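Local structure of Lysine/ornithine decarboxylase (5GJO) at residues A[33-38]-A[61-66]; A[47-52]-A[260-265]. The protein acts as a homodimer that decarboxylates L-lysine and L-ornithine with similar efficiency, using pyridoxal 5'-phosphate, to give cadaverine and putrescine. The protein carries 2 engineered substitutions. All blocks are in the same frame, centred on the assembly; numbering follows the deposited sequence.

Interaction 1 joins two helices on the outside of the barrel, 33-38 and 61-66, whereas interaction 2 joins the segment 47-52, on wall strand 45-50, to the segment 260-265, on helix 259-263. The chain runs from helix 28-41 through strand 45-50 into helix 57-65, so three of the four segments come from successive elements. All four touching residues of interaction 2 are buried; interaction 1 is partly buried, with two bridging waters on its solvent side. Aromatic and aliphatic contacts dominate both, with sulfur added in interaction 2. The two meet directly: Leu63 packs on Tyr49, and Asn34 probably hydrogen-bonds Tyr260 and Met261.

Interaction 1 (A[33-38]-A[61-66]); sequences ENYQFM and SLLAGL
Tyr35 points from helix 28-41 toward helix 57-65 and meets Leu63 and Leu66, both on the same side of its ring plane; they supply most of the apolar contact. Its CG is anti to the backbone N (chi1 -174°), a setting that carries the ring across to the second helix. The tighter part is on the buried side, where Tyr35 CD1 meets Leu63 CD2 at 3.6 Å; the methyl approaches the ring obliquely. Leu66 lies over a ring face, with its CB 4.1 Å from Tyr35 CE2. Its side chain and the tyrosine run past each other in opposite directions, bringing Leu66 CD1 to 4.1 Å from Tyr35 CD2.

The looser side is polar and hydrated, and there Gln36 NE2 comes to 3.9 Å from Leu66 CD2. Two waters bridge the two segments, and both donate to the same acceptor, Leu66 O. The first lies in the ring plane at the edge of Tyr35, 2.5 Å from Tyr35 OH and 2.8 Å from Leu66 O. The second accepts from Gln36 NE2 at 3.1 Å, the glutamine chain being bent at chi2 (-53°). Gln36 and Leu66 are both partly exposed. Cutting Tyr35 back to an alanine would probably open a gap beside Leu63 and Leu66, on the side they share, and deprive the first water of its phenol partner.

On the inner side the same side chains reach further into the fold. Tyr35 and Leu63 both touch Met261 of helix 259-263, while Tyr35 also packs on Val47 and Leu63 on Tyr49. The pair of helices 28-41 and 57-65 lies against strand 45-50, the wall strand between them in the sequence, with both helices on the outer side of the barrel.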
loop_
_atom_site.group_PDB
_atom_site.type_symbol
_atom_site.label_atom_id
_atom_site.label_comp_id
_atom_site.label_asym_id
_atom_site.label_seq_id
_atom_site.Cartn_x
_atom_site.Cartn_y
_atom_site.Cartn_z
ATOM N N GLU A 33 23.979 -14.140 -8.875
ATOM C CA GLU A 33 24.651 -13.558 -9.972
ATOM C C GLU A 33 24.769 -12.028 -9.826
ATOM O O GLU A 33 25.840 -11.410 -10.158
ATOM C CB GLU A 33 23.963 -13.907 -11.274
ATOM C CG GLU A 33 24.529 -13.288 -12.513
ATOM C CD GLU A 33 23.688 -13.706 -13.746
ATOM O OE1 GLU A 33 23.840 -14.874 -14.122
ATOM O OE2 GLU A 33 22.892 -12.885 -14.313
ATOM N N ASN A 34 23.658 -11.413 -9.400
ATOM C CA ASN A 34 23.702 -9.959 -9.157
ATOM C C ASN A 34 24.703 -9.563 -8.038
ATOM O O ASN A 34 25.421 -8.540 -8.171
ATOM C CB ASN A 34 22.306 -9.426 -8.800
ATOM C CG ASN A 34 21.361 -9.447 -9.985
ATOM O OD1 ASN A 34 21.800 -9.475 -11.147
ATOM N ND2 ASN A 34 20.053 -9.275 -9.701
ATOM N N TYR A 35 24.765 -10.329 -6.960
ATOM C CA TYR A 35 25.698 -10.055 -5.900
ATOM C C TYR A 35 27.112 -10.192 -6.450
ATOM O O TYR A 35 27.970 -9.345 -6.236
ATOM C CB TYR A 35 25.455 -11.035 -4.721
ATOM C CG TYR A 35 26.289 -10.734 -3.527
ATOM C CD1 TYR A 35 25.869 -9.801 -2.566
ATOM C CD2 TYR A 35 27.539 -11.304 -3.389
ATOM C CE1 TYR A 35 26.638 -9.535 -1.461
ATOM C CE2 TYR A 35 28.337 -11.037 -2.287
ATOM C CZ TYR A 35 27.896 -10.145 -1.327
ATOM O OH TYR A 35 28.641 -9.837 -0.193
ATOM N N GLN A 36 27.388 -11.269 -7.141
ATOM C CA GLN A 36 28.747 -11.463 -7.672
ATOM C C GLN A 36 29.160 -10.435 -8.695
ATOM O O GLN A 36 30.322 -10.060 -8.718
ATOM C CB GLN A 36 28.944 -12.869 -8.240
ATOM C CG GLN A 36 28.865 -13.929 -7.124
ATOM C CD GLN A 36 29.803 -13.736 -5.865
ATOM O OE1 GLN A 36 30.846 -13.026 -5.874
ATOM N NE2 GLN A 36 29.401 -14.361 -4.764
ATOM N N PHE A 37 28.254 -10.002 -9.553
ATOM C CA PHE A 37 28.543 -8.962 -10.500
ATOM C C PHE A 37 28.977 -7.676 -9.754
ATOM O O PHE A 37 29.893 -7.008 -10.180
ATOM C CB PHE A 37 27.297 -8.690 -11.331
ATOM C CG PHE A 37 27.423 -7.635 -12.390
ATOM C CD1 PHE A 37 27.161 -6.329 -12.090
ATOM C CD2 PHE A 37 27.685 -7.984 -13.714
ATOM C CE1 PHE A 37 27.207 -5.346 -13.074
ATOM C CE2 PHE A 37 27.689 -7.012 -14.716
ATOM C CZ PHE A 37 27.448 -5.687 -14.384
ATOM N N MET A 38 28.283 -7.334 -8.691
ATOM C CA MET A 38 28.641 -6.122 -7.899
ATOM C C MET A 38 30.016 -6.300 -7.242
ATOM O O MET A 38 30.814 -5.393 -7.208
ATOM C CB MET A 38 27.582 -5.769 -6.839
ATOM C CG MET A 38 27.944 -4.538 -6.075
ATOM S SD MET A 38 26.490 -3.917 -5.158
ATOM C CE MET A 38 25.739 -3.082 -6.510
ATOM N N SER A 61 18.744 -15.353 3.466
ATOM C CA SER A 61 19.659 -16.410 3.850
ATOM C C SER A 61 20.713 -16.638 2.813
ATOM O O SER A 61 21.890 -16.931 3.156
ATOM C CB SER A 61 18.845 -17.712 4.178
ATOM O OG SER A 61 17.939 -17.498 5.227
ATOM N N LEU A 62 20.335 -16.636 1.522
ATOM C CA LEU A 62 21.287 -16.726 0.481
ATOM C C LEU A 62 22.410 -15.653 0.624
ATOM O O LEU A 62 23.671 -15.936 0.583
ATOM C CB LEU A 62 20.592 -16.653 -0.907
ATOM C CG LEU A 62 21.547 -16.356 -2.062
ATOM C CD1 LEU A 62 22.337 -17.652 -2.304
ATOM C CD2 LEU A 62 20.859 -15.931 -3.350
ATOM N N LEU A 63 21.969 -14.389 0.707
ATOM C CA LEU A 63 22.873 -13.313 0.836
ATOM C C LEU A 63 23.763 -13.398 2.084
ATOM O O LEU A 63 24.977 -13.131 1.933
ATOM C CB LEU A 63 22.158 -11.916 0.805
ATOM C CG LEU A 63 21.590 -11.603 -0.599
ATOM C CD1 LEU A 63 20.564 -10.479 -0.505
ATOM C CD2 LEU A 63 22.696 -11.231 -1.553
ATOM N N ALA A 64 23.185 -13.764 3.243
ATOM C CA ALA A 64 23.985 -13.964 4.452
ATOM C C ALA A 64 25.121 -15.004 4.176
ATOM O O ALA A 64 26.292 -14.801 4.513
ATOM C CB ALA A 64 23.146 -14.359 5.615
ATOM N N GLY A 65 24.771 -16.058 3.467
ATOM C CA GLY A 65 25.707 -17.136 3.193
ATOM C C GLY A 65 26.731 -16.761 2.196
ATOM O O GLY A 65 27.813 -17.392 2.158
ATOM N N LEU A 66 26.488 -15.749 1.356
ATOM C CA LEU A 66 27.485 -15.224 0.516
ATOM C C LEU A 66 28.425 -14.186 1.203
ATOM O O LEU A 66 29.344 -13.748 0.589
ATOM C CB LEU A 66 26.908 -14.562 -0.747
ATOM C CG LEU A 66 26.095 -15.442 -1.703
ATOM C CD1 LEU A 66 25.216 -14.583 -2.591
ATOM C CD2 LEU A 66 26.966 -16.413 -2.524
HETATM O O HOH W 1 30.584 -11.294 0.419
HETATM O O HOH W 2 30.545 -14.429 -1.846
#

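Interaction 2 (A[47-52]-A[260-265]). With PLP (pyridoxal-5'-phosphate), chain H.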
loop_
_atom_site.group_PDB
_atom_site.type_symbol
_atom_site.label_atom_id
_atom_site.label_comp_id
_atom_site.label_asym_id
_atom_site.label_seq_id
_atom_site.Cartn_x
_atom_site.Cartn_y
_atom_site.Cartn_z
ATOM N N VAL A 47 29.100 -4.888 0.654
ATOM C CA VAL A 47 27.632 -4.799 0.521
ATOM C C VAL A 47 26.861 -4.924 1.840
ATOM O O VAL A 47 26.974 -5.920 2.595
ATOM C CB VAL A 47 27.153 -5.880 -0.442
ATOM C CG1 VAL A 47 25.643 -5.835 -0.605
ATOM C CG2 VAL A 47 27.806 -5.722 -1.779
ATOM N N PHE A 48 26.046 -3.930 2.150
ATOM C CA PHE A 48 24.973 -3.984 3.127
ATOM C C PHE A 48 23.645 -3.994 2.343
ATOM O O PHE A 48 23.161 -2.947 1.887
ATOM C CB PHE A 48 24.918 -2.739 4.047
ATOM C CG PHE A 48 25.982 -2.705 5.116
ATOM C CD1 PHE A 48 27.257 -2.339 4.823
ATOM C CD2 PHE A 48 25.702 -3.090 6.391
ATOM C CE1 PHE A 48 28.253 -2.305 5.823
ATOM C CE2 PHE A 48 26.660 -3.082 7.422
ATOM C CZ PHE A 48 27.958 -2.680 7.133
ATOM N N TYR A 49 23.065 -5.152 2.156
ATOM C CA TYR A 49 21.845 -5.271 1.339
ATOM C C TYR A 49 20.701 -4.569 1.994
ATOM O O TYR A 49 20.362 -4.823 3.161
ATOM C CB TYR A 49 21.476 -6.742 1.101
ATOM C CG TYR A 49 20.096 -6.936 0.450
ATOM C CD1 TYR A 49 19.796 -6.307 -0.759
ATOM C CD2 TYR A 49 19.113 -7.627 1.066
ATOM C CE1 TYR A 49 18.522 -6.388 -1.313
ATOM C CE2 TYR A 49 17.847 -7.807 0.483
ATOM C CZ TYR A 49 17.562 -7.200 -0.722
ATOM O OH TYR A 49 16.311 -7.198 -1.321
ATOM N N ALA A 50 20.097 -3.663 1.247
ATOM C CA ALA A 50 18.938 -2.877 1.688
ATOM C C ALA A 50 17.663 -3.690 1.518
ATOM O O ALA A 50 16.986 -3.689 0.538
ATOM C CB ALA A 50 18.870 -1.445 1.044
ATOM N N MET A 51 17.401 -4.506 2.538
ATOM C CA MET A 51 16.320 -5.463 2.519
ATOM C C MET A 51 14.949 -4.888 2.414
ATOM O O MET A 51 14.047 -5.616 2.023
ATOM C CB MET A 51 16.420 -6.439 3.749
ATOM C CG MET A 51 16.323 -5.706 5.053
ATOM S SD MET A 51 16.424 -6.903 6.435
ATOM C CE MET A 51 14.856 -7.668 6.323
ATOM N N LYS A 52 14.824 -3.569 2.556
ATOM C CA LYS A 52 13.570 -2.864 2.319
ATOM C C LYS A 52 13.071 -3.141 0.881
ATOM O O LYS A 52 11.893 -3.146 0.633
ATOM C CB LYS A 52 13.768 -1.346 2.484
ATOM C CG LYS A 52 14.966 -0.801 1.727
ATOM C CD LYS A 52 15.218 0.692 1.912
ATOM C CE LYS A 52 15.336 1.090 3.376
ATOM N NZ LYS A 52 16.591 0.653 4.027
ATOM N N TYR A 260 18.594 -3.064 -6.936
ATOM C CA TYR A 260 19.413 -3.790 -7.887
ATOM C C TYR A 260 19.494 -5.295 -7.560
ATOM O O TYR A 260 19.548 -6.102 -8.442
ATOM C CB TYR A 260 20.819 -3.150 -7.998
ATOM C CG TYR A 260 21.868 -4.081 -8.551
ATOM C CD1 TYR A 260 22.059 -4.232 -9.903
ATOM C CD2 TYR A 260 22.602 -4.878 -7.707
ATOM C CE1 TYR A 260 22.995 -5.128 -10.394
ATOM C CE2 TYR A 260 23.535 -5.777 -8.191
ATOM C CZ TYR A 260 23.732 -5.895 -9.535
ATOM O OH TYR A 260 24.645 -6.795 -9.999
ATOM N N MET A 261 19.582 -5.633 -6.283
ATOM C CA MET A 261 19.960 -6.989 -5.908
ATOM C C MET A 261 18.916 -8.006 -6.395
ATOM O O MET A 261 19.319 -9.047 -6.905
ATOM C CB MET A 261 20.182 -7.106 -4.395
ATOM C CG MET A 261 21.002 -8.310 -3.967
ATOM S SD MET A 261 22.663 -8.252 -4.668
ATOM C CE MET A 261 23.420 -6.886 -3.789
ATOM N N CYS A 262 17.618 -7.699 -6.270
ATOM C CA CYS A 262 16.584 -8.675 -6.655
ATOM C C CYS A 262 15.698 -8.212 -7.785
ATOM O O CYS A 262 14.823 -8.959 -8.185
ATOM C CB CYS A 262 15.729 -9.053 -5.457
ATOM S SG CYS A 262 16.641 -9.413 -3.962
ATOM N N GLY A 263 15.831 -6.953 -8.249
ATOM C CA GLY A 263 14.872 -6.430 -9.180
ATOM C C GLY A 263 14.700 -7.298 -10.396
ATOM O O GLY A 263 13.557 -7.603 -10.822
ATOM N N THR A 264 15.824 -7.727 -10.921
ATOM C CA THR A 264 15.843 -8.529 -12.146
ATOM C C THR A 264 15.798 -10.073 -11.845
ATOM O O THR A 264 16.027 -10.877 -12.726
ATOM C CB THR A 264 17.121 -8.321 -12.933
ATOM O OG1 THR A 264 18.231 -8.393 -12.058
ATOM C CG2 THR A 264 17.048 -6.912 -13.576
ATOM N N ALA A 265 15.476 -10.464 -10.623
ATOM C CA ALA A 265 15.443 -11.842 -10.216
ATOM C C ALA A 265 14.058 -12.409 -9.933
ATOM O O ALA A 265 13.962 -13.521 -9.435
ATOM C CB ALA A 265 16.320 -12.035 -9.006
HETATM N N1 PLP H . 19.938 2.299 1.815
HETATM C C2 PLP H . 19.166 3.310 2.281
HETATM C C2A PLP H . 19.548 4.021 3.553
HETATM C C3 PLP H . 17.945 3.719 1.542
HETATM O O3 PLP H . 17.154 4.732 1.991
HETATM C C4 PLP H . 17.621 2.984 0.299
HETATM C C4A PLP H . 16.426 3.318 -0.506
HETATM O O4A PLP H . 15.474 3.875 0.016
HETATM C C5 PLP H . 18.547 1.898 -0.103
HETATM C C6 PLP H . 19.660 1.621 0.688
HETATM C C5A PLP H . 18.286 1.101 -1.360
HETATM O O4P PLP H . 18.102 1.991 -2.458
HETATM P P PLP H . 18.036 1.428 -3.965
HETATM O O1P PLP H . 19.395 0.806 -4.180
HETATM O O2P PLP H . 17.773 2.656 -4.802
HETATM O O3P PLP H . 16.895 0.437 -3.934
HETATM O O HOH W 3 16.026 -6.112 -4.525
#
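Just behind the PLP pocket, on the outer side of the barrel wall, Val47 and Tyr49 of strand 45-50 meet Met261 and Cys262. Tyr49 and Met261 carry most of this contact: Tyr49 CE1 lies 3.6 Å from Met261 CB, the two side chains crossing at a slant. Met261 bends at chi2 and chi3 (62° and 69°), which turns its methyl toward Val47, and the two meet tip to tip with CE 4.0 Å from Val47 CG1. Cys262 SG makes an oblique sulfur-aromatic contact, 5.0 Å from the centroid of the Tyr49 ring. Tyr49 OH is hydrogen-bonded to Asn54 O; a water that accepts from Cys262 N at 2.8 Å reaches the phenol only weakly.

The next residue of the strand, Ala50, faces the cofactor, its CB 3.2 Å from PLP C6. Lys52, the attachment site by similarity, is not bonded to PLP here: its NZ forms a salt bridge with Asp71, while its CD lies 3.7 Å from PLP C4. Gly258 N, just before helix 259-263, and Arg259 N, at its first residue, also hydrogen-bond PLP. Packing the first barrel strand against the helix after the last is consistent with the closed eight-stranded, TIM-like barrel of fold-type III PLP decarboxylases.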